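Local coordinates for terminase subunit UL89 protein (Human herpesvirus 5, PDB 3N4P) that supplies, through this C-terminal domain, the nuclease of the molecular motor thought to move viral genomic DNA into empty capsids, at residues T62-D68 and E133-E139; E115-I121 and I154-V158; V166-P172 and R275-S279. One frame throughout, in Å; residues are numbered along the deposited sequence.

Contact 1 of 3, residues T62-D68 and E133-E139; sequences TLYVYLD and ELRIAVE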
loop_
_atom_site.group_PDB
_atom_site.type_symbol
_atom_site.label_atom_id
_atom_site.label_comp_id
_atom_site.label_asym_id
_atom_site.label_seq_id
_atom_site.Cartn_x
_atom_site.Cartn_y
_atom_site.Cartn_z
ATOM N N THR B 62 13.815 15.714 -1.475
ATOM C CA THR B 62 15.141 15.221 -1.489
ATOM C C THR B 62 15.212 13.713 -1.461
ATOM O O THR B 62 14.681 13.099 -0.571
ATOM C CB THR B 62 15.943 15.810 -0.317
ATOM O OG1 THR B 62 16.050 17.212 -0.513
ATOM C CG2 THR B 62 17.363 15.257 -0.331
ATOM N N LEU B 63 15.932 13.126 -2.414
ATOM C CA LEU B 63 16.229 11.676 -2.399
ATOM C C LEU B 63 17.495 11.404 -1.558
ATOM O O LEU B 63 18.561 11.856 -1.907
ATOM C CB LEU B 63 16.528 11.213 -3.841
ATOM C CG LEU B 63 15.985 9.941 -4.417
ATOM C CD1 LEU B 63 16.840 9.249 -5.563
ATOM C CD2 LEU B 63 15.398 8.931 -3.349
ATOM N N TYR B 64 17.408 10.671 -0.474
ATOM C CA TYR B 64 18.584 10.264 0.300
ATOM C C TYR B 64 19.008 8.874 -0.179
ATOM O O TYR B 64 18.171 7.947 -0.216
ATOM C CB TYR B 64 18.226 10.221 1.821
ATOM C CG TYR B 64 17.941 11.610 2.327
ATOM C CD1 TYR B 64 16.673 12.171 2.180
ATOM C CD2 TYR B 64 18.981 12.426 2.821
ATOM C CE1 TYR B 64 16.403 13.529 2.621
ATOM C CE2 TYR B 64 18.745 13.801 3.273
ATOM C CZ TYR B 64 17.447 14.337 3.141
ATOM O OH TYR B 64 17.184 15.656 3.502
ATOM N N VAL B 65 20.271 8.685 -0.530
ATOM C CA VAL B 65 20.707 7.319 -0.806
ATOM C C VAL B 65 21.968 6.880 -0.021
ATOM O O VAL B 65 22.835 7.672 0.257
ATOM C CB VAL B 65 20.941 7.011 -2.393
ATOM C CG1 VAL B 65 20.416 8.074 -3.384
ATOM C CG2 VAL B 65 22.295 6.544 -2.650
ATOM N N TYR B 66 22.134 5.587 0.202
ATOM C CA TYR B 66 23.324 5.113 0.870
ATOM C C TYR B 66 23.773 3.870 0.184
ATOM O O TYR B 66 22.944 3.018 -0.117
ATOM C CB TYR B 66 22.901 4.661 2.270
ATOM C CG TYR B 66 23.969 4.048 3.098
ATOM C CD1 TYR B 66 24.810 4.849 3.884
ATOM C CD2 TYR B 66 24.105 2.661 3.184
ATOM C CE1 TYR B 66 25.793 4.275 4.731
ATOM C CE2 TYR B 66 25.094 2.080 4.002
ATOM C CZ TYR B 66 25.921 2.893 4.770
ATOM O OH TYR B 66 26.873 2.334 5.587
ATOM N N LEU B 67 25.083 3.692 0.072
ATOM C CA LEU B 67 25.594 2.414 -0.354
ATOM C C LEU B 67 26.879 2.091 0.352
ATOM O O LEU B 67 27.611 2.974 0.782
ATOM C CB LEU B 67 25.817 2.366 -1.884
ATOM C CG LEU B 67 26.856 3.328 -2.450
ATOM C CD1 LEU B 67 27.583 2.801 -3.768
ATOM C CD2 LEU B 67 26.153 4.631 -2.751
ATOM N N ASP B 68 27.154 0.801 0.439
ATOM C CA ASP B 68 28.374 0.293 1.065
ATOM C C ASP B 68 29.123 -0.559 0.083
ATOM O O ASP B 68 28.916 -1.775 0.044
ATOM C CB ASP B 68 28.025 -0.558 2.307
ATOM C CG ASP B 68 29.266 -1.218 2.944
ATOM O OD1 ASP B 68 30.420 -1.002 2.486
ATOM O OD2 ASP B 68 29.086 -1.958 3.927
ATOM N N GLU B 133 16.513 17.335 -5.534
ATOM C CA GLU B 133 17.866 17.224 -4.952
ATOM C C GLU B 133 18.238 15.781 -4.591
ATOM O O GLU B 133 17.376 15.006 -4.216
ATOM C CB GLU B 133 17.903 18.068 -3.688
ATOM C CG GLU B 133 19.242 18.258 -2.944
ATOM C CD GLU B 133 19.052 19.192 -1.720
ATOM O OE1 GLU B 133 18.433 18.761 -0.680
ATOM O OE2 GLU B 133 19.487 20.373 -1.794
ATOM N N LEU B 134 19.519 15.442 -4.690
ATOM C CA LEU B 134 20.074 14.155 -4.239
ATOM C C LEU B 134 21.087 14.294 -3.146
ATOM O O LEU B 134 21.979 15.107 -3.265
ATOM C CB LEU B 134 20.888 13.523 -5.334
ATOM C CG LEU B 134 20.218 12.552 -6.227
ATOM C CD1 LEU B 134 21.225 12.348 -7.440
ATOM C CD2 LEU B 134 19.878 11.266 -5.400
ATOM N N ARG B 135 21.014 13.444 -2.139
ATOM C CA ARG B 135 21.978 13.439 -1.076
ATOM C C ARG B 135 22.436 12.044 -0.885
ATOM O O ARG B 135 21.632 11.164 -0.573
ATOM C CB ARG B 135 21.349 13.922 0.197
ATOM C CG ARG B 135 21.320 15.400 0.273
ATOM C CD ARG B 135 20.587 15.942 1.533
ATOM N NE ARG B 135 20.517 17.378 1.340
ATOM C CZ ARG B 135 21.073 18.310 2.131
ATOM N NH1 ARG B 135 21.672 17.985 3.294
ATOM N NH2 ARG B 135 20.983 19.594 1.764
ATOM N N ILE B 136 23.737 11.839 -1.041
ATOM C CA ILE B 136 24.290 10.507 -1.182
ATOM C C ILE B 136 25.382 10.282 -0.158
ATOM O O ILE B 136 26.278 11.069 -0.062
ATOM C CB ILE B 136 24.879 10.330 -2.626
ATOM C CG1 ILE B 136 23.779 10.564 -3.657
ATOM C CG2 ILE B 136 25.530 8.935 -2.836
ATOM C CD1 ILE B 136 24.332 10.730 -5.111
ATOM N N ALA B 137 25.319 9.177 0.569
ATOM C CA ALA B 137 26.424 8.755 1.414
ATOM C C ALA B 137 27.063 7.475 0.910
ATOM O O ALA B 137 26.369 6.478 0.709
ATOM C CB ALA B 137 25.869 8.496 2.848
ATOM N N VAL B 138 28.364 7.419 0.827
ATOM C CA VAL B 138 29.035 6.222 0.329
ATOM C C VAL B 138 29.924 5.806 1.474
ATOM O O VAL B 138 30.835 6.540 1.820
ATOM C CB VAL B 138 29.989 6.499 -0.898
ATOM C CG1 VAL B 138 30.653 5.207 -1.376
ATOM C CG2 VAL B 138 29.276 7.119 -2.102
ATOM N N GLU B 139 29.695 4.622 2.032
ATOM C CA GLU B 139 30.528 4.124 3.099
ATOM C C GLU B 139 31.901 3.810 2.608
ATOM O O GLU B 139 32.065 3.127 1.618
ATOM C CB GLU B 139 29.979 2.836 3.717
ATOM C CG GLU B 139 30.334 2.703 5.232
ATOM C CD GLU B 139 30.834 1.313 5.627
ATOM O OE1 GLU B 139 31.874 1.226 6.327
ATOM O OE2 GLU B 139 30.191 0.309 5.235
#
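From Thr62-Glu133 to Asp68-Glu139 the two chains run parallel in unbroken register, with axes 4.7 Å apart and 17° askew, and six backbone hydrogen bonds join them. At the start, Glu133 OE1 is gripped from opposite faces of its carboxylate plane: Thr62 OG1 donates to it at 2.8 Å, and Arg135 NE, at 3.2 Å from Glu133 OE1, adds a salt bridge. The extended Arg135 chain runs beside Tyr64, bringing its CD to 3.3 Å from Tyr64 CE2, while NH1 is bonded to the carbonyl of Ala273. The other face of the sheet is apolar; there Leu134 CD2 touches both Leu63 CD1 and Val65 CG1, at 3.7 and 3.8 Å, beneath helix 109-127. Back on the face of Tyr64 and Arg135, Tyr66, with CG anti to the backbone N (chi1 176°), lies alongside Glu139, the ring and carboxylate planes nearly parallel (8° apart); its OH, 3.5 Å from Glu139 CG, is buried without a polar partner in the model. At the C-terminal end of both segments, Asp68 OD2 and Glu139 OE2, two acceptors, approach to 2.8 Å, consistent with the magnesium ion that both residues bind. Acidic residues brought together by adjacent parallel strands, with Asp256 nearby, are characteristic of the RNase H-like nuclease active site.

Contact 2 of 3, residues E115-I121 and I154-V158; sequences ECAAHMI and IRQSV
Ala118, Ile154 and Ser157 bury the most surface where helix 109-127 packs against helix 144-161. Both helices lie on the same side of the central sheet of this RNase H-like domain, and the second is the connection of a beta-alpha-beta crossover between the parallel strands 133-138 and 165-172. The short segments run in broadly the same direction, their axes 8.7 Å apart and inclined at 39°.

Close approach of the helices is possible because small side chains meet at the centre. Ala118 CB faces Ser157 CB at 3.3 Å, tighter than ordinary van der Waals contact, and the same methyl lies 4.3 Å from Val158 CG2, one residue further along the partner helix. Ala118 thus sits against a surface formed by two successive residues.

Ile154 works on the sheet-facing side of the interface, using both of its branches. Its CG1 stands beside the backbone N (chi1 -72°) and carries CD1 forward to Ala117 CB, 4.1 Å away, whereas the CG2 branch meets Ile121 CD1 at 4.2 Å. Ile121 crosses Ile154 at about a right angle, and crosses Val158 in the same manner, turning its other methyl, CG2, to Val158 CG2 at 3.9 Å. Below this apolar layer lie residues of strand 133-138: Ile136 under Ile154, and Leu134 under both Ile121 and Val158.

At the opposite, more solvent-accessible margin the chemistry becomes polar. Glu115 starts out directed away from the neighbouring helix, but its chain bends at chi2 (-62°) and returns the carboxylate to the interface. There Ser157 OG donates to Glu115 OE2 at 2.8 Å, approaching from above the carboxylate plane.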
loop_
_atom_site.group_PDB
_atom_site.type_symbol
_atom_site.label_atom_id
_atom_site.label_comp_id
_atom_site.label_asym_id
_atom_site.label_seq_id
_atom_site.Cartn_x
_atom_site.Cartn_y
_atom_site.Cartn_z
ATOM N N GLU B 115 27.714 2.702 -11.548
ATOM C CA GLU B 115 26.666 2.489 -12.570
ATOM C C GLU B 115 25.364 1.786 -12.075
ATOM O O GLU B 115 24.266 2.077 -12.549
ATOM C CB GLU B 115 27.179 1.621 -13.667
ATOM C CG GLU B 115 28.396 2.171 -14.491
ATOM C CD GLU B 115 28.091 3.479 -15.250
ATOM O OE1 GLU B 115 28.886 3.830 -16.163
ATOM O OE2 GLU B 115 27.060 4.148 -14.943
ATOM N N CYS B 116 25.471 0.819 -11.178
ATOM C CA CYS B 116 24.256 0.190 -10.761
ATOM C C CYS B 116 23.536 1.157 -9.773
ATOM O O CYS B 116 22.263 1.265 -9.736
ATOM C CB CYS B 116 24.572 -1.147 -10.149
ATOM S SG CYS B 116 23.408 -1.600 -8.873
ATOM N N ALA B 117 24.322 1.930 -9.018
ATOM C CA ALA B 117 23.712 2.923 -8.098
ATOM C C ALA B 117 23.065 4.048 -8.917
ATOM O O ALA B 117 21.943 4.484 -8.644
ATOM C CB ALA B 117 24.725 3.449 -7.145
ATOM N N ALA B 118 23.780 4.493 -9.933
ATOM C CA ALA B 118 23.350 5.580 -10.735
ATOM C C ALA B 118 22.128 5.241 -11.555
ATOM O O ALA B 118 21.261 6.085 -11.706
ATOM C CB ALA B 118 24.521 6.022 -11.728
ATOM N N HIS B 119 22.119 4.073 -12.192
ATOM C CA HIS B 119 20.968 3.621 -12.946
ATOM C C HIS B 119 19.708 3.575 -12.053
ATOM O O HIS B 119 18.603 4.017 -12.449
ATOM C CB HIS B 119 21.310 2.237 -13.466
ATOM C CG HIS B 119 20.360 1.706 -14.470
ATOM N ND1 HIS B 119 19.512 2.517 -15.201
ATOM C CD2 HIS B 119 20.110 0.437 -14.872
ATOM C CE1 HIS B 119 18.791 1.766 -16.023
ATOM N NE2 HIS B 119 19.135 0.503 -15.843
ATOM N N MET B 120 19.833 3.104 -10.825
ATOM C CA MET B 120 18.640 3.113 -9.970
ATOM C C MET B 120 18.154 4.558 -9.703
ATOM O O MET B 120 16.950 4.827 -9.769
ATOM C CB MET B 120 18.923 2.455 -8.645
ATOM C CG MET B 120 17.791 2.759 -7.546
ATOM S SD MET B 120 18.419 2.525 -5.886
ATOM C CE MET B 120 19.329 4.017 -5.531
ATOM N N ILE B 121 19.071 5.448 -9.333
ATOM C CA ILE B 121 18.786 6.873 -9.066
ATOM C C ILE B 121 18.095 7.627 -10.228
ATOM O O ILE B 121 17.119 8.343 -9.979
ATOM C CB ILE B 121 20.103 7.621 -8.690
ATOM C CG1 ILE B 121 20.532 7.219 -7.261
ATOM C CG2 ILE B 121 19.964 9.184 -8.829
ATOM C CD1 ILE B 121 22.153 7.393 -7.170
ATOM N N ILE B 154 29.539 8.126 -9.526
ATOM C CA ILE B 154 28.098 8.205 -9.395
ATOM C C ILE B 154 27.670 9.582 -9.842
ATOM O O ILE B 154 26.729 9.715 -10.640
ATOM C CB ILE B 154 27.664 8.040 -7.935
ATOM C CG1 ILE B 154 27.849 6.572 -7.469
ATOM C CG2 ILE B 154 26.125 8.472 -7.789
ATOM C CD1 ILE B 154 27.510 6.308 -6.035
ATOM N N ARG B 155 28.300 10.614 -9.289
ATOM C CA ARG B 155 27.976 11.993 -9.631
ATOM C C ARG B 155 28.063 12.164 -11.178
ATOM O O ARG B 155 27.202 12.771 -11.807
ATOM C CB ARG B 155 28.969 12.948 -8.950
ATOM C CG ARG B 155 28.620 14.438 -9.012
ATOM C CD ARG B 155 29.871 15.331 -8.783
ATOM N NE ARG B 155 31.060 14.783 -9.435
ATOM C CZ ARG B 155 31.388 14.934 -10.719
ATOM N NH1 ARG B 155 30.618 15.633 -11.558
ATOM N NH2 ARG B 155 32.496 14.352 -11.181
ATOM N N GLN B 156 29.093 11.588 -11.748
ATOM C CA GLN B 156 29.248 11.500 -13.195
ATOM C C GLN B 156 28.079 10.910 -14.026
ATOM O O GLN B 156 27.620 11.568 -14.970
ATOM C CB GLN B 156 30.498 10.705 -13.486
ATOM C CG GLN B 156 31.659 11.540 -13.661
ATOM C CD GLN B 156 32.917 10.716 -13.964
ATOM O OE1 GLN B 156 33.901 10.751 -13.179
ATOM N NE2 GLN B 156 32.883 9.940 -15.069
ATOM N N SER B 157 27.631 9.676 -13.722
ATOM C CA SER B 157 26.483 9.090 -14.461
ATOM C C SER B 157 25.240 9.923 -14.235
ATOM O O SER B 157 24.537 10.267 -15.186
ATOM C CB SER B 157 26.133 7.627 -14.109
ATOM O OG SER B 157 27.268 6.799 -14.136
ATOM N N VAL B 158 24.994 10.302 -13.006
ATOM C CA VAL B 158 23.775 11.034 -12.698
ATOM C C VAL B 158 23.647 12.294 -13.533
ATOM O O VAL B 158 22.686 12.426 -14.321
ATOM C CB VAL B 158 23.623 11.294 -11.173
ATOM C CG1 VAL B 158 22.443 12.219 -10.912
ATOM C CG2 VAL B 158 23.446 9.977 -10.453
#

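Contact 3 of 3, residues V166-P172 and R275-S279; sequences VLFYHTP and RFRVS
Val166 and Leu167 meet the C-terminal end of the chain where strand 276-277 pairs antiparallel with strand 165-172, a short addition to the central sheet of the RNase H-like domain. The carbonyl O of Val166 touches Val278 CG2 at 3.9 Å. Leu167 then lays CD2 against Phe276, 3.8 Å from its CB and close to its carbonyl O.

Phe168 and Arg277 form the hydrogen-bonded pair: each backbone N donates to the other's O. The Phe168 ring turns to the helix 144-161 side, where Ser279 also packs.

Tyr169, the non-hydrogen-bonded partner of Phe276, is held by two kinds of aromatic contact. Its edge points at the face of the Phe276 ring in a T-shaped pair, centroids 5.3 Å apart and planes at 81°. Over one Tyr169 face comes Arg275 CB, a CH-pi contact 3.7 Å from the ring centroid, while Tyr182 adds a second edge-to-face partner.

His170 makes two bonds with the same arginine. Its N donates to Arg275 O at 2.8 Å, and its carbonyl receives the side chain in return. The His170 side chain crosses that of Arg277 at about a right angle, with His170 CD2 4.1 Å from Arg277 CB. Thr171 and Pro172 finish the segment by bordering the guanidinium group, with Thr171 CB 3.4 Å from Arg275 NH2. Bends at chi2 and chi3 (-60° and -75°) fold the arginine back over Tyr169, whose OH lies above the centre of the guanidinium. In the plane of that group, Arg275 NE donates almost straight to His170 O at 3.0 Å.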
loop_
_atom_site.group_PDB
_atom_site.type_symbol
_atom_site.label_atom_id
_atom_site.label_comp_id
_atom_site.label_asym_id
_atom_site.label_seq_id
_atom_site.Cartn_x
_atom_site.Cartn_y
_atom_site.Cartn_z
ATOM N N VAL B 166 23.479 17.558 -6.773
ATOM C CA VAL B 166 23.983 16.361 -6.103
ATOM C C VAL B 166 24.871 16.820 -4.949
ATOM O O VAL B 166 25.680 17.742 -5.128
ATOM C CB VAL B 166 24.853 15.559 -7.071
ATOM C CG1 VAL B 166 24.752 14.141 -6.777
ATOM C CG2 VAL B 166 24.364 15.764 -8.483
ATOM N N LEU B 167 24.711 16.217 -3.781
ATOM C CA LEU B 167 25.494 16.519 -2.568
ATOM C C LEU B 167 25.938 15.186 -2.025
ATOM O O LEU B 167 25.228 14.221 -2.159
ATOM C CB LEU B 167 24.639 17.177 -1.499
ATOM C CG LEU B 167 24.269 18.654 -1.645
ATOM C CD1 LEU B 167 23.081 18.903 -2.558
ATOM C CD2 LEU B 167 24.012 19.233 -0.296
ATOM N N PHE B 168 27.111 15.125 -1.433
ATOM C CA PHE B 168 27.639 13.887 -0.929
ATOM C C PHE B 168 27.946 14.113 0.536
ATOM O O PHE B 168 28.167 15.242 0.971
ATOM C CB PHE B 168 28.879 13.431 -1.680
ATOM C CG PHE B 168 28.579 12.712 -2.947
ATOM C CD1 PHE B 168 28.388 13.406 -4.124
ATOM C CD2 PHE B 168 28.470 11.325 -2.971
ATOM C CE1 PHE B 168 28.118 12.738 -5.331
ATOM C CE2 PHE B 168 28.189 10.644 -4.181
ATOM C CZ PHE B 168 28.004 11.353 -5.355
ATOM N N TYR B 169 27.881 13.051 1.321
ATOM C CA TYR B 169 28.130 13.192 2.761
ATOM C C TYR B 169 29.633 13.387 2.786
ATOM O O TYR B 169 30.334 12.585 2.165
ATOM C CB TYR B 169 27.801 11.899 3.473
ATOM C CG TYR B 169 27.844 12.022 4.964
ATOM C CD1 TYR B 169 26.651 12.117 5.703
ATOM C CD2 TYR B 169 29.052 12.025 5.661
ATOM C CE1 TYR B 169 26.678 12.239 7.101
ATOM C CE2 TYR B 169 29.079 12.153 7.082
ATOM C CZ TYR B 169 27.899 12.250 7.776
ATOM O OH TYR B 169 27.917 12.366 9.146
ATOM N N HIS B 170 30.129 14.440 3.429
ATOM C CA HIS B 170 31.597 14.685 3.503
ATOM C C HIS B 170 32.094 14.546 4.915
ATOM O O HIS B 170 31.420 14.952 5.873
ATOM C CB HIS B 170 31.978 16.052 2.969
ATOM C CG HIS B 170 32.076 16.096 1.483
ATOM N ND1 HIS B 170 33.259 16.344 0.814
ATOM C CD2 HIS B 170 31.134 15.916 0.530
ATOM C CE1 HIS B 170 33.039 16.319 -0.486
ATOM N NE2 HIS B 170 31.758 16.062 -0.684
ATOM N N THR B 171 33.269 13.947 5.045
ATOM C CA THR B 171 33.885 13.821 6.365
ATOM C C THR B 171 35.356 14.249 6.279
ATOM O O THR B 171 36.020 14.009 5.280
ATOM C CB THR B 171 33.771 12.386 6.948
ATOM O OG1 THR B 171 34.790 11.558 6.383
ATOM C CG2 THR B 171 32.480 11.779 6.588
ATOM N N PRO B 172 35.858 14.889 7.337
ATOM C CA PRO B 172 37.267 15.283 7.379
ATOM C C PRO B 172 38.199 14.065 7.326
ATOM O O PRO B 172 37.853 13.001 7.822
ATOM C CB PRO B 172 37.383 15.990 8.731
ATOM C CG PRO B 172 36.257 15.433 9.551
ATOM C CD PRO B 172 35.144 15.234 8.585
ATOM N N ARG B 275 26.473 18.052 6.649
ATOM C CA ARG B 275 27.563 17.158 6.189
ATOM C C ARG B 275 27.545 16.980 4.674
ATOM O O ARG B 275 28.554 16.669 4.051
ATOM C CB ARG B 275 27.536 15.788 6.884
ATOM C CG ARG B 275 27.745 15.798 8.421
ATOM C CD ARG B 275 29.103 16.402 8.809
ATOM N NE ARG B 275 30.248 15.509 8.567
ATOM C CZ ARG B 275 30.821 14.747 9.502
ATOM N NH1 ARG B 275 30.359 14.755 10.748
ATOM N NH2 ARG B 275 31.862 13.977 9.199
ATOM N N PHE B 276 26.385 17.213 4.091
ATOM C CA PHE B 276 26.183 17.031 2.678
ATOM C C PHE B 276 26.666 18.269 1.924
ATOM O O PHE B 276 26.254 19.391 2.213
ATOM C CB PHE B 276 24.717 16.677 2.369
ATOM C CG PHE B 276 24.314 15.318 2.850
ATOM C CD1 PHE B 276 24.408 14.210 2.008
ATOM C CD2 PHE B 276 23.810 15.146 4.144
ATOM C CE1 PHE B 276 24.058 12.941 2.435
ATOM C CE2 PHE B 276 23.463 13.921 4.598
ATOM C CZ PHE B 276 23.551 12.788 3.769
ATOM N N ARG B 277 27.574 18.061 0.988
ATOM C CA ARG B 277 28.153 19.167 0.312
ATOM C C ARG B 277 28.433 18.844 -1.138
ATOM O O ARG B 277 28.684 17.691 -1.488
ATOM C CB ARG B 277 29.433 19.594 1.010
ATOM C CG ARG B 277 29.936 20.892 0.471
ATOM C CD ARG B 277 31.054 21.421 1.339
ATOM N NE ARG B 277 30.659 21.531 2.761
ATOM C CZ ARG B 277 31.152 22.468 3.572
ATOM N NH1 ARG B 277 32.039 23.367 3.104
ATOM N NH2 ARG B 277 30.772 22.517 4.840
ATOM N N VAL B 278 28.405 19.862 -1.982
ATOM C CA VAL B 278 28.769 19.648 -3.395
ATOM C C VAL B 278 30.107 18.887 -3.567
ATOM O O VAL B 278 31.129 19.287 -3.044
ATOM C CB VAL B 278 28.611 20.934 -4.222
ATOM C CG1 VAL B 278 29.238 20.797 -5.637
ATOM C CG2 VAL B 278 27.118 21.251 -4.325
ATOM N N SER B 279 30.027 17.715 -4.201
ATOM C CA SER B 279 31.197 16.928 -4.662
ATOM C C SER B 279 31.537 17.321 -6.098
ATOM O O SER B 279 32.227 18.305 -6.332
ATOM C CB SER B 279 30.884 15.405 -4.630
ATOM O OG SER B 279 31.424 14.702 -5.787
#

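How the contacts relate
Strand 133-138 is the element that unites the three sites. It pairs with 62-67 in contact 1, pairs with 165-172 of contact 3 on its other edge through backbone bonds such as Leu167 N to Leu134 O, and carries the helices of contact 2 on its apolar face. Contact 1 is the buried centre, where backbone ladder and metal-binding carboxylates coincide. Contact 2, also largely buried, relies on small and branched aliphatic packing with one serine-carboxylate hydrogen bond at its more exposed side. Contact 3 lies further out and is partly exposed, mixing brief strand pairing with aromatic and arginine contacts. Helix 144-161 bridges the last two, with Arg155 touching Phe168 and Ser279.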